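Dihydroxyacetone kinase (Citrobacter freundii, PDB 1UN8) catalyses the ATP-dependent phosphorylation of dihydroxyacetone to dihydroxyacetone phosphate, working as a homodimer with magnesium or calcium ions. Local coordinates at residues 213-218 / 238-243; 139-144 / 242-247. All coordinates share one frame; numbering follows the deposited sequence.

How the contacts relate
Contacts 1 and 2 both lean on helix 233-247, one roughly a turn further along than the other, and they share Lys243. In contact 1 a strand end brings Leu215 down onto the helix, and two of its three touching residues are buried; in contact 2 a loop brings Ile141, and the site is only partly covered. Both are apolar across the interface, but contact 2 adds a main-chain oxygen of the helix to the surface met and has two hydrogen bonds between Asp140 and Ser142 within its loop. Their centres are about 9 Å apart, and Gly216 CA packs on Ser142 CB at 3.8 Å, so the two non-helical segments also touch each other.

Contact 1: 213-218 / 238-243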
ATOM      1  N   ALA A 213      13.192  13.264   7.850  1.00 42.44           N
ATOM      2  CA  ALA A 213      12.461  12.985   6.612  1.00 41.25           C
ATOM      3  C   ALA A 213      13.011  13.761   5.426  1.00 40.21           C
ATOM      4  O   ALA A 213      13.204  14.973   5.500  1.00 40.89           O
ATOM      5  CB  ALA A 213      10.986  13.316   6.797  1.00 40.78           C
ATOM      6  N   GLU A 214      13.246  13.058   4.323  1.00 39.33           N
ATOM      7  CA  GLU A 214      13.779  13.698   3.130  1.00 38.18           C
ATOM      8  C   GLU A 214      12.674  14.299   2.253  1.00 39.20           C
ATOM      9  O   GLU A 214      11.902  13.587   1.600  1.00 37.75           O
ATOM     10  CB  GLU A 214      14.606  12.701   2.317  1.00 37.25           C
ATOM     11  CG  GLU A 214      15.186  13.287   1.046  1.00 36.45           C
ATOM     12  CD  GLU A 214      16.234  12.392   0.406  1.00 39.46           C
ATOM     13  OE1 GLU A 214      16.367  12.446  -0.840  1.00 40.87           O
ATOM     14  OE2 GLU A 214      16.937  11.649   1.137  1.00 38.38           O
ATOM     15  N   LEU A 215      12.600  15.625   2.246  1.00 38.26           N
ATOM     16  CA  LEU A 215      11.608  16.319   1.450  1.00 38.14           C
ATOM     17  C   LEU A 215      12.035  16.310  -0.014  1.00 38.19           C
ATOM     18  O   LEU A 215      13.185  16.625  -0.337  1.00 38.31           O
ATOM     19  CB  LEU A 215      11.460  17.763   1.934  1.00 37.43           C
ATOM     20  CG  LEU A 215      10.438  18.598   1.172  1.00 36.94           C
ATOM     21  CD1 LEU A 215       9.054  18.042   1.434  1.00 38.23           C
ATOM     22  CD2 LEU A 215      10.501  20.041   1.621  1.00 37.47           C
ATOM     23  N   GLY A 216      11.117  15.934  -0.897  1.00 37.48           N
ATOM     24  CA  GLY A 216      11.428  15.929  -2.312  1.00 36.19           C
ATOM     25  C   GLY A 216      12.143  14.725  -2.889  1.00 36.32           C
ATOM     26  O   GLY A 216      12.609  14.778  -4.026  1.00 35.25           O
ATOM     27  N   MET A 217      12.258  13.640  -2.130  1.00 37.41           N
ATOM     28  CA  MET A 217      12.912  12.452  -2.676  1.00 37.57           C
ATOM     29  C   MET A 217      12.163  12.074  -3.969  1.00 37.81           C
ATOM     30  O   MET A 217      10.923  12.030  -3.999  1.00 37.29           O
ATOM     31  CB  MET A 217      12.857  11.294  -1.682  1.00 36.83           C
ATOM     32  CG  MET A 217      13.619  10.069  -2.151  1.00 40.78           C
ATOM     33  SD  MET A 217      13.576   8.652  -0.997  1.00 43.65           S
ATOM     34  CE  MET A 217      14.719   9.262   0.299  1.00 43.81           C
ATOM     35  N   GLY A 218      12.920  11.813  -5.027  1.00 36.93           N
ATOM     36  CA  GLY A 218      12.326  11.463  -6.305  1.00 38.12           C
ATOM     37  C   GLY A 218      11.673  10.098  -6.369  1.00 38.71           C
ATOM     38  O   GLY A 218      11.968   9.232  -5.543  1.00 40.16           O
ATOM     39  N   ASN A 238       2.283  20.416   7.347  1.00 44.48           N
ATOM     40  CA  ASN A 238       2.135  21.865   7.278  1.00 45.22           C
ATOM     41  C   ASN A 238       3.283  22.500   6.500  1.00 45.76           C
ATOM     42  O   ASN A 238       3.092  23.479   5.771  1.00 47.24           O
ATOM     43  CB  ASN A 238       2.037  22.469   8.677  1.00 46.13           C
ATOM     44  CG  ASN A 238       0.700  22.169   9.352  1.00 46.79           C
ATOM     45  OD1 ASN A 238      -0.356  22.170   8.709  1.00 45.78           O
ATOM     46  ND2 ASN A 238       0.745  21.932  10.654  1.00 46.87           N
ATOM     47  N   LEU A 239       4.476  21.942   6.644  1.00 43.59           N
ATOM     48  CA  LEU A 239       5.610  22.465   5.921  1.00 44.05           C
ATOM     49  C   LEU A 239       5.324  22.307   4.433  1.00 45.97           C
ATOM     50  O   LEU A 239       5.565  23.216   3.629  1.00 46.84           O
ATOM     51  CB  LEU A 239       6.872  21.697   6.304  1.00 43.44           C
ATOM     52  CG  LEU A 239       8.115  21.876   5.427  1.00 44.07           C
ATOM     53  CD1 LEU A 239       8.372  23.355   5.154  1.00 46.48           C
ATOM     54  CD2 LEU A 239       9.313  21.242   6.119  1.00 45.23           C
ATOM     55  N   MET A 240       4.794  21.142   4.076  1.00 46.46           N
ATOM     56  CA  MET A 240       4.464  20.833   2.698  1.00 45.72           C
ATOM     57  C   MET A 240       3.352  21.739   2.213  1.00 46.34           C
ATOM     58  O   MET A 240       3.391  22.252   1.091  1.00 47.51           O
ATOM     59  CB  MET A 240       4.046  19.371   2.587  1.00 44.97           C
ATOM     60  CG  MET A 240       5.210  18.403   2.720  1.00 44.99           C
ATOM     61  SD  MET A 240       4.763  16.641   2.755  1.00 43.64           S
ATOM     62  CE  MET A 240       4.718  16.221   0.986  1.00 42.03           C
ATOM     63  N   VAL A 241       2.363  21.954   3.065  1.00 45.60           N
ATOM     64  CA  VAL A 241       1.257  22.807   2.687  1.00 47.12           C
ATOM     65  C   VAL A 241       1.721  24.237   2.421  1.00 48.40           C
ATOM     66  O   VAL A 241       1.219  24.902   1.510  1.00 49.36           O
ATOM     67  CB  VAL A 241       0.155  22.786   3.763  1.00 46.06           C
ATOM     68  CG1 VAL A 241      -0.880  23.882   3.501  1.00 46.32           C
ATOM     69  CG2 VAL A 241      -0.517  21.434   3.751  1.00 45.83           C
ATOM     70  N   ASP A 242       2.679  24.715   3.205  1.00 48.72           N
ATOM     71  CA  ASP A 242       3.170  26.067   2.988  1.00 50.35           C
ATOM     72  C   ASP A 242       3.728  26.184   1.578  1.00 49.67           C
ATOM     73  O   ASP A 242       3.311  27.050   0.807  1.00 50.84           O
ATOM     74  CB  ASP A 242       4.265  26.430   3.999  1.00 52.29           C
ATOM     75  CG  ASP A 242       3.710  26.728   5.379  1.00 53.87           C
ATOM     76  OD1 ASP A 242       2.609  27.320   5.456  1.00 53.20           O
ATOM     77  OD2 ASP A 242       4.380  26.388   6.381  1.00 54.77           O
ATOM     78  N   LYS A 243       4.664  25.298   1.245  1.00 48.51           N
ATOM     79  CA  LYS A 243       5.285  25.305  -0.072  1.00 47.05           C
ATOM     80  C   LYS A 243       4.263  25.159  -1.180  1.00 47.40           C
ATOM     81  O   LYS A 243       4.414  25.753  -2.247  1.00 47.69           O
ATOM     82  CB  LYS A 243       6.350  24.216  -0.154  1.00 44.14           C
ATOM     83  CG  LYS A 243       7.475  24.488   0.812  1.00 43.97           C
ATOM     84  CD  LYS A 243       8.599  23.495   0.732  1.00 45.44           C
ATOM     85  CE  LYS A 243       9.712  23.895   1.689  1.00 46.05           C
ATOM     86  NZ  LYS A 243      10.146  25.312   1.450  1.00 48.75           N
TER
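Leu215 does nearly all the work on the strand side, dividing its two methyls between Met240 and Lys243 of the helix. CD1 faces Met240, 4.1 Å from its CG, while CD2 lies against the aliphatic part of Lys243, 3.9 Å from CE and 4.0 Å from CD. What sends the isobutyl group out to the helix is its first torsion: CG stands opposite the backbone N (chi1 -180°), on a CB that already faces the helix. Met240 comes past Leu215 in the reverse sense, so the methionine is met along its flank, at CG, rather than at its end. Lys243 runs at a slant over the leucine. Extended to CE, its chain lays CD and CE against the methyl of Leu215; the bend at the last bond (chi4 -54°) places NZ, which is farther from it. The lysine is exposed where the other two are buried, and its hydrocarbon chain forms the outer margin of the contact. The main chains stay well apart, with Leu215 CA and Met240 CA 8.5 Å from each other, so only side chains meet. Leu215 is itself the second residue of a type II turn from Glu214 to Met217, which takes the chain out of the strand, with Gly216 third, at a positive phi. Helix 233-247 packs on one face of the six-stranded mixed sheet that contains 213-215, Met240 lying on Leu189 and Val191 of strand 186-192. Leu189 also touches Leu215, and on the other flank Ile228 of strand 226-228, outermost of this sheet within the chain, touches Leu215 and Leu239.

Contact 2: 139-144 / 242-247; sequences DDISLP and DKLLAA
Ile141 points its CD1 methyl at the last turns of helix 233-247, where that one atom meets three residues. Leu244 CD2 and the backbone oxygen Lys243 O are each 3.7 Å from Ile141 CD1, and Ala247 CB is 4.4 Å from it. The isoleucine and Leu244 side chains cross nearly at right angles, methyl against methyl. Leu244 reaches over with its chain end, whereas Ala247 offers a CB that faces the loop. With chi1 at 70°, CG1 of Ile141 sits between backbone N and carbonyl carbon, and the extended second torsion carries CD1 out to the helix. Behind this first shell Asp140 braces the loop. Ser142 N gives a hydrogen bond of 3.0 Å to Asp140 OD1, fairly straight at 165° but arriving from above the carboxylate plane. Ser142 OG donates to Asp140 OD2 at 2.7 Å on its syn side, so both carboxylate oxygens are engaged. Further out, Asp139 and Ile141 make backbone hydrogen bonds with Ser188 of strand 186-192, tying the loop to the sheet beneath the helix. The bond from Ser142 N defines an Asx turn centred on Ile141, in the loop between strand 132-137 and helix 155-167, and presents that residue to helix 233-247.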
ATOM      1  N   ASP A 139       5.470  18.548 -12.629  1.00 38.14           N
ATOM      2  CA  ASP A 139       4.696  19.087 -11.522  1.00 39.37           C
ATOM      3  C   ASP A 139       5.384  19.240 -10.162  1.00 38.55           C
ATOM      4  O   ASP A 139       4.861  19.921  -9.284  1.00 38.71           O
ATOM      5  CB  ASP A 139       3.408  18.263 -11.364  1.00 39.29           C
ATOM      6  CG  ASP A 139       3.678  16.796 -11.053  1.00 41.66           C
ATOM      7  OD1 ASP A 139       4.437  16.142 -11.798  1.00 41.06           O
ATOM      8  OD2 ASP A 139       3.119  16.290 -10.058  1.00 42.53           O
ATOM      9  N   ASP A 140       6.547  18.624  -9.979  1.00 38.78           N
ATOM     10  CA  ASP A 140       7.259  18.720  -8.706  1.00 40.37           C
ATOM     11  C   ASP A 140       7.690  20.158  -8.394  1.00 40.85           C
ATOM     12  O   ASP A 140       8.197  20.860  -9.267  1.00 41.71           O
ATOM     13  CB  ASP A 140       8.476  17.787  -8.737  1.00 40.89           C
ATOM     14  CG  ASP A 140       9.270  17.797  -7.438  1.00 41.36           C
ATOM     15  OD1 ASP A 140       8.685  18.078  -6.374  1.00 40.54           O
ATOM     16  OD2 ASP A 140      10.486  17.507  -7.489  1.00 42.42           O
ATOM     17  N   ILE A 141       7.469  20.599  -7.156  1.00 39.52           N
ATOM     18  CA  ILE A 141       7.855  21.951  -6.753  1.00 40.15           C
ATOM     19  C   ILE A 141       8.951  21.945  -5.691  1.00 41.10           C
ATOM     20  O   ILE A 141       9.311  22.997  -5.153  1.00 42.00           O
ATOM     21  CB  ILE A 141       6.660  22.745  -6.172  1.00 39.27           C
ATOM     22  CG1 ILE A 141       6.265  22.170  -4.804  1.00 40.74           C
ATOM     23  CG2 ILE A 141       5.498  22.742  -7.158  1.00 38.79           C
ATOM     24  CD1 ILE A 141       4.971  22.752  -4.254  1.00 40.30           C
ATOM     25  N   SER A 142       9.475  20.767  -5.382  1.00 41.45           N
ATOM     26  CA  SER A 142      10.508  20.650  -4.366  1.00 43.61           C
ATOM     27  C   SER A 142      11.829  21.358  -4.668  1.00 45.69           C
ATOM     28  O   SER A 142      12.537  21.767  -3.752  1.00 46.03           O
ATOM     29  CB  SER A 142      10.800  19.178  -4.086  1.00 43.05           C
ATOM     30  OG  SER A 142      11.457  18.573  -5.182  1.00 43.32           O
ATOM     31  N   LEU A 143      12.156  21.501  -5.949  1.00 48.06           N
ATOM     32  CA  LEU A 143      13.418  22.115  -6.361  1.00 49.78           C
ATOM     33  C   LEU A 143      13.245  23.383  -7.193  1.00 52.63           C
ATOM     34  O   LEU A 143      13.374  23.360  -8.414  1.00 54.73           O
ATOM     35  CB  LEU A 143      14.230  21.085  -7.144  1.00 46.15           C
ATOM     36  CG  LEU A 143      14.477  19.815  -6.324  1.00 47.17           C
ATOM     37  CD1 LEU A 143      15.015  18.681  -7.198  1.00 43.31           C
ATOM     38  CD2 LEU A 143      15.447  20.152  -5.199  1.00 47.02           C
ATOM     39  N   PRO A 144      12.967  24.515  -6.543  1.00 55.06           N
ATOM     40  CA  PRO A 144      12.784  25.772  -7.271  1.00 57.13           C
ATOM     41  C   PRO A 144      13.913  26.101  -8.243  1.00 59.70           C
ATOM     42  O   PRO A 144      13.664  26.585  -9.346  1.00 60.52           O
ATOM     43  CB  PRO A 144      12.679  26.800  -6.152  1.00 56.78           C
ATOM     44  CG  PRO A 144      12.089  26.012  -5.031  1.00 56.16           C
ATOM     45  CD  PRO A 144      12.851  24.724  -5.092  1.00 54.74           C
ATOM     46  N   ASP A 242       2.679  24.715   3.205  1.00 48.72           N
ATOM     47  CA  ASP A 242       3.170  26.067   2.988  1.00 50.35           C
ATOM     48  C   ASP A 242       3.728  26.184   1.578  1.00 49.67           C
ATOM     49  O   ASP A 242       3.311  27.050   0.807  1.00 50.84           O
ATOM     50  CB  ASP A 242       4.265  26.430   3.999  1.00 52.29           C
ATOM     51  CG  ASP A 242       3.710  26.728   5.379  1.00 53.87           C
ATOM     52  OD1 ASP A 242       2.609  27.320   5.456  1.00 53.20           O
ATOM     53  OD2 ASP A 242       4.380  26.388   6.381  1.00 54.77           O
ATOM     54  N   LYS A 243       4.664  25.298   1.245  1.00 48.51           N
ATOM     55  CA  LYS A 243       5.285  25.305  -0.072  1.00 47.05           C
ATOM     56  C   LYS A 243       4.263  25.159  -1.180  1.00 47.40           C
ATOM     57  O   LYS A 243       4.414  25.753  -2.247  1.00 47.69           O
ATOM     58  CB  LYS A 243       6.350  24.216  -0.154  1.00 44.14           C
ATOM     59  CG  LYS A 243       7.475  24.488   0.812  1.00 43.97           C
ATOM     60  CD  LYS A 243       8.599  23.495   0.732  1.00 45.44           C
ATOM     61  CE  LYS A 243       9.712  23.895   1.689  1.00 46.05           C
ATOM     62  NZ  LYS A 243      10.146  25.312   1.450  1.00 48.75           N
ATOM     63  N   LEU A 244       3.210  24.384  -0.933  1.00 47.01           N
ATOM     64  CA  LEU A 244       2.178  24.238  -1.946  1.00 46.55           C
ATOM     65  C   LEU A 244       1.463  25.572  -2.108  1.00 46.98           C
ATOM     66  O   LEU A 244       1.234  26.023  -3.230  1.00 47.58           O
ATOM     67  CB  LEU A 244       1.175  23.154  -1.554  1.00 46.24           C
ATOM     68  CG  LEU A 244       1.565  21.713  -1.909  1.00 47.17           C
ATOM     69  CD1 LEU A 244       0.589  20.741  -1.278  1.00 44.06           C
ATOM     70  CD2 LEU A 244       1.580  21.537  -3.416  1.00 45.51           C
ATOM     71  N   LEU A 245       1.125  26.213  -0.988  1.00 46.39           N
ATOM     72  CA  LEU A 245       0.436  27.494  -1.036  1.00 46.79           C
ATOM     73  C   LEU A 245       1.257  28.574  -1.731  1.00 47.37           C
ATOM     74  O   LEU A 245       0.708  29.422  -2.441  1.00 47.98           O
ATOM     75  CB  LEU A 245       0.060  27.958   0.373  1.00 46.00           C
ATOM     76  CG  LEU A 245      -1.176  27.288   0.977  1.00 48.09           C
ATOM     77  CD1 LEU A 245      -1.477  27.875   2.341  1.00 46.69           C
ATOM     78  CD2 LEU A 245      -2.368  27.472   0.049  1.00 47.08           C
ATOM     79  N   ALA A 246       2.567  28.540  -1.534  1.00 46.91           N
ATOM     80  CA  ALA A 246       3.441  29.522  -2.155  1.00 48.43           C
ATOM     81  C   ALA A 246       3.464  29.369  -3.676  1.00 49.52           C
ATOM     82  O   ALA A 246       3.768  30.322  -4.396  1.00 51.10           O
ATOM     83  CB  ALA A 246       4.855  29.395  -1.595  1.00 46.98           C
ATOM     84  N   ALA A 247       3.139  28.180  -4.174  1.00 49.26           N
ATOM     85  CA  ALA A 247       3.151  27.960  -5.611  1.00 49.49           C
ATOM     86  C   ALA A 247       1.775  28.094  -6.231  1.00 50.40           C
ATOM     87  O   ALA A 247       1.653  28.325  -7.425  1.00 50.63           O
ATOM     88  CB  ALA A 247       3.720  26.595  -5.920  1.00 48.48           C
TER